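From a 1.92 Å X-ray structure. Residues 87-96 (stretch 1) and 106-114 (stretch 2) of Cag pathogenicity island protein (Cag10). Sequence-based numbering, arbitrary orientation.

Stretch 1, residues 87-96: EAIISSNIQR
Stretch 2 106-114: RLTFFITIK

Backbone hydrogen bonds set the register. Glu87 pairs with Lys114: Lys114 N to Glu87 O is 2.7 Å and Glu87 N to Lys114 O is 2.9 Å. Ile89 pairs with Thr112, with Ile89 N to Thr112 O and Thr112 N to Ile89 O both 2.9 Å. Gln95 N donates to Thr108 O at 3.0 Å, and Thr108 N donates to Gln95 O at 2.9 Å. Residues 87-90 and 95-96 thus form two short antiparallel ladders with the continuous strand 106-114. The axes of strands 87-90 and 106-114 approach to 4.6 Å, with 161° between their directions. Ala88-Ile113, Ile90-Ile111 and Arg96-Leu107 are the non-hydrogen-bonded pairs.

Between the ladders the register shifts by two. Ser91 (phi/psi -111/14) leaves the strand, yet its N still donates to Phe110 O at 2.9 Å. Ser92, chi1 p, takes over with its side chain: Phe110 N donates to Ser92 OG at 3.0 Å, and Ser92 OG donates to Asn93 O at 2.8 Å. The hydroxyl thus serves as acceptor and donor at once. Ser91 OG, also chi1 p, bonds Thr112 OG1 (chi1 m) at 3.1 Å.

Lys114 NZ and Glu87 OE1 form a salt bridge with a weak hydrogen bond of 3.5 Å. Lys114 is t, t, p, p; Glu87 is t, t. The O of water 1 accepts from Gln95 NE2 at 3.1 Å and donates to Thr108 O at 3.2 Å.

Ala88, Ile90, Arg96, Leu107, Ile111 and Ile113 point to one face of the sheet; Phe109 points toward stretch 1 and Ile94 sideways, and both join the packing. Ala88 CB is 4.2 Å from Ile113 CG1. Ile90 (m, t) places CG1 3.9 Å from Phe109 CE1, and its CD1 covers one face of that ring. Phe109 has chi1 p and chi2 90°. Ile94 (m, t) sets CG2 3.9 Å from Leu107 CD2. The same Leu107 CD2 lies over one face of the Arg96 guanidinium.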

# COMPACT_ATOMS: atom_id res chain seq x y z
N GLU A 87 16.86 3.67 -7.71
CA GLU A 87 16.14 4.39 -8.75
C GLU A 87 14.78 3.74 -8.94
O GLU A 87 14.71 2.53 -9.21
CB GLU A 87 16.92 4.40 -10.06
CG GLU A 87 16.13 4.89 -11.28
CD GLU A 87 16.98 4.92 -12.55
OE1 GLU A 87 18.21 4.68 -12.46
OE2 GLU A 87 16.42 5.19 -13.63
N ALA A 88 13.71 4.54 -8.81
CA ALA A 88 12.32 4.09 -8.82
C ALA A 88 11.60 4.67 -10.03
O ALA A 88 11.58 5.89 -10.22
CB ALA A 88 11.61 4.52 -7.54
N ILE A 89 10.99 3.80 -10.85
CA ILE A 89 10.28 4.19 -12.07
C ILE A 89 8.86 3.62 -12.01
O ILE A 89 8.65 2.53 -11.47
CB ILE A 89 11.00 3.68 -13.34
CG1 ILE A 89 10.82 2.16 -13.50
CG2 ILE A 89 12.49 4.08 -13.33
CD1 ILE A 89 11.81 1.48 -14.42
N ILE A 90 7.89 4.33 -12.58
CA ILE A 90 6.57 3.73 -12.79
C ILE A 90 6.67 2.81 -14.01
O ILE A 90 7.08 3.24 -15.08
CB ILE A 90 5.49 4.81 -12.97
CG1 ILE A 90 5.33 5.60 -11.66
CG2 ILE A 90 4.15 4.18 -13.41
CD1 ILE A 90 4.38 6.83 -11.76
N SER A 91 6.34 1.54 -13.82
CA SER A 91 6.62 0.54 -14.85
C SER A 91 5.36 0.01 -15.51
O SER A 91 5.41 -1.00 -16.22
CB SER A 91 7.45 -0.60 -14.26
OG SER A 91 6.82 -1.15 -13.12
N SER A 92 4.22 0.66 -15.31
CA SER A 92 2.99 0.23 -15.94
C SER A 92 2.19 1.46 -16.31
O SER A 92 2.55 2.59 -15.96
CB SER A 92 2.17 -0.68 -15.02
OG SER A 92 1.50 0.06 -14.01
N ASN A 93 1.09 1.24 -17.01
CA ASN A 93 0.10 2.29 -17.19
C ASN A 93 -0.51 2.64 -15.83
O ASN A 93 -0.55 1.81 -14.91
CB ASN A 93 -0.98 1.86 -18.19
CG ASN A 93 -1.66 0.53 -17.81
OD1 ASN A 93 -1.02 -0.52 -17.78
ND2 ASN A 93 -2.96 0.58 -17.54
N ILE A 94 -0.96 3.89 -15.69
CA ILE A 94 -1.61 4.38 -14.48
C ILE A 94 -3.12 4.29 -14.69
O ILE A 94 -3.67 4.90 -15.62
CB ILE A 94 -1.19 5.82 -14.17
CG1 ILE A 94 0.33 5.92 -13.94
CG2 ILE A 94 -1.95 6.38 -12.97
CD1 ILE A 94 0.85 7.39 -14.05
N GLN A 95 -3.80 3.55 -13.81
CA GLN A 95 -5.26 3.51 -13.81
C GLN A 95 -5.80 4.46 -12.75
O GLN A 95 -5.19 4.66 -11.70
CB GLN A 95 -5.75 2.09 -13.55
CG GLN A 95 -5.20 1.12 -14.58
CD GLN A 95 -5.91 -0.20 -14.56
OE1 GLN A 95 -6.90 -0.39 -15.27
NE2 GLN A 95 -5.42 -1.12 -13.75
N ARG A 96 -6.96 5.05 -13.03
CA ARG A 96 -7.47 6.10 -12.17
C ARG A 96 -8.96 5.93 -11.95
O ARG A 96 -9.69 5.45 -12.83
CB ARG A 96 -7.19 7.50 -12.74
CG ARG A 96 -7.74 7.77 -14.14
CD ARG A 96 -6.92 8.87 -14.77
NE ARG A 96 -5.71 8.33 -15.36
CZ ARG A 96 -4.50 8.88 -15.27
NH1 ARG A 96 -4.33 10.01 -14.61
NH2 ARG A 96 -3.47 8.28 -15.84
N ARG A 106 -8.10 8.01 -6.84
CA ARG A 106 -7.22 6.87 -6.62
C ARG A 106 -6.46 6.53 -7.90
O ARG A 106 -7.07 6.34 -8.95
CB ARG A 106 -8.03 5.65 -6.16
CG ARG A 106 -7.17 4.46 -5.69
CD ARG A 106 -7.77 3.13 -6.13
NE ARG A 106 -9.17 2.98 -5.75
CZ ARG A 106 -10.14 2.62 -6.60
NH1 ARG A 106 -9.85 2.40 -7.87
NH2 ARG A 106 -11.38 2.49 -6.17
N LEU A 107 -5.13 6.45 -7.81
CA LEU A 107 -4.29 5.99 -8.90
C LEU A 107 -3.69 4.64 -8.53
O LEU A 107 -3.29 4.42 -7.39
CB LEU A 107 -3.17 7.01 -9.16
CG LEU A 107 -3.54 8.47 -9.48
CD1 LEU A 107 -2.27 9.32 -9.63
CD2 LEU A 107 -4.38 8.55 -10.76
N THR A 108 -3.64 3.71 -9.49
CA THR A 108 -3.03 2.40 -9.22
C THR A 108 -2.05 2.06 -10.34
O THR A 108 -2.34 2.27 -11.52
CB THR A 108 -4.11 1.29 -9.06
OG1 THR A 108 -5.05 1.36 -10.13
CG2 THR A 108 -4.89 1.46 -7.76
N PHE A 109 -0.88 1.56 -9.96
CA PHE A 109 0.16 1.29 -10.96
C PHE A 109 1.23 0.43 -10.30
O PHE A 109 1.21 0.19 -9.09
CB PHE A 109 0.77 2.58 -11.51
CG PHE A 109 1.19 3.55 -10.44
CD1 PHE A 109 2.47 3.50 -9.91
CD2 PHE A 109 0.30 4.52 -9.96
CE1 PHE A 109 2.86 4.40 -8.90
CE2 PHE A 109 0.69 5.42 -8.97
CZ PHE A 109 1.97 5.35 -8.44
N PHE A 110 2.17 -0.03 -11.12
CA PHE A 110 3.30 -0.80 -10.64
C PHE A 110 4.55 0.06 -10.71
O PHE A 110 4.66 0.94 -11.58
CB PHE A 110 3.51 -2.07 -11.49
CG PHE A 110 2.39 -3.08 -11.35
CD1 PHE A 110 2.35 -3.95 -10.26
CD2 PHE A 110 1.40 -3.18 -12.30
CE1 PHE A 110 1.34 -4.89 -10.14
CE2 PHE A 110 0.38 -4.12 -12.18
CZ PHE A 110 0.36 -4.97 -11.10
N ILE A 111 5.50 -0.20 -9.81
CA ILE A 111 6.80 0.46 -9.87
C ILE A 111 7.90 -0.58 -9.85
O ILE A 111 7.74 -1.70 -9.37
CB ILE A 111 7.03 1.49 -8.73
CG1 ILE A 111 7.11 0.81 -7.37
CG2 ILE A 111 5.95 2.57 -8.74
CD1 ILE A 111 7.61 1.77 -6.29
N THR A 112 9.04 -0.19 -10.40
CA THR A 112 10.25 -1.00 -10.35
C THR A 112 11.32 -0.15 -9.69
O THR A 112 11.47 1.03 -10.03
CB THR A 112 10.66 -1.45 -11.77
OG1 THR A 112 9.63 -2.30 -12.31
CG2 THR A 112 11.95 -2.23 -11.73
N ILE A 113 12.01 -0.72 -8.71
CA ILE A 113 13.08 -0.04 -8.00
C ILE A 113 14.38 -0.77 -8.33
O ILE A 113 14.52 -1.97 -8.05
CB ILE A 113 12.83 0.01 -6.49
CG1 ILE A 113 11.45 0.60 -6.18
CG2 ILE A 113 13.94 0.81 -5.79
CD1 ILE A 113 11.09 0.63 -4.70
N LYS A 114 15.34 -0.05 -8.92
CA LYS A 114 16.65 -0.62 -9.22
C LYS A 114 17.61 -0.20 -8.11
O LYS A 114 17.84 0.99 -7.89
CB LYS A 114 17.16 -0.17 -10.58
CG LYS A 114 18.50 -0.81 -10.96
CD LYS A 114 18.92 -0.49 -12.40
CE LYS A 114 18.95 1.01 -12.68
NZ LYS A 114 19.95 1.73 -11.83
O HOH W 1 -2.40 -0.45 -13.16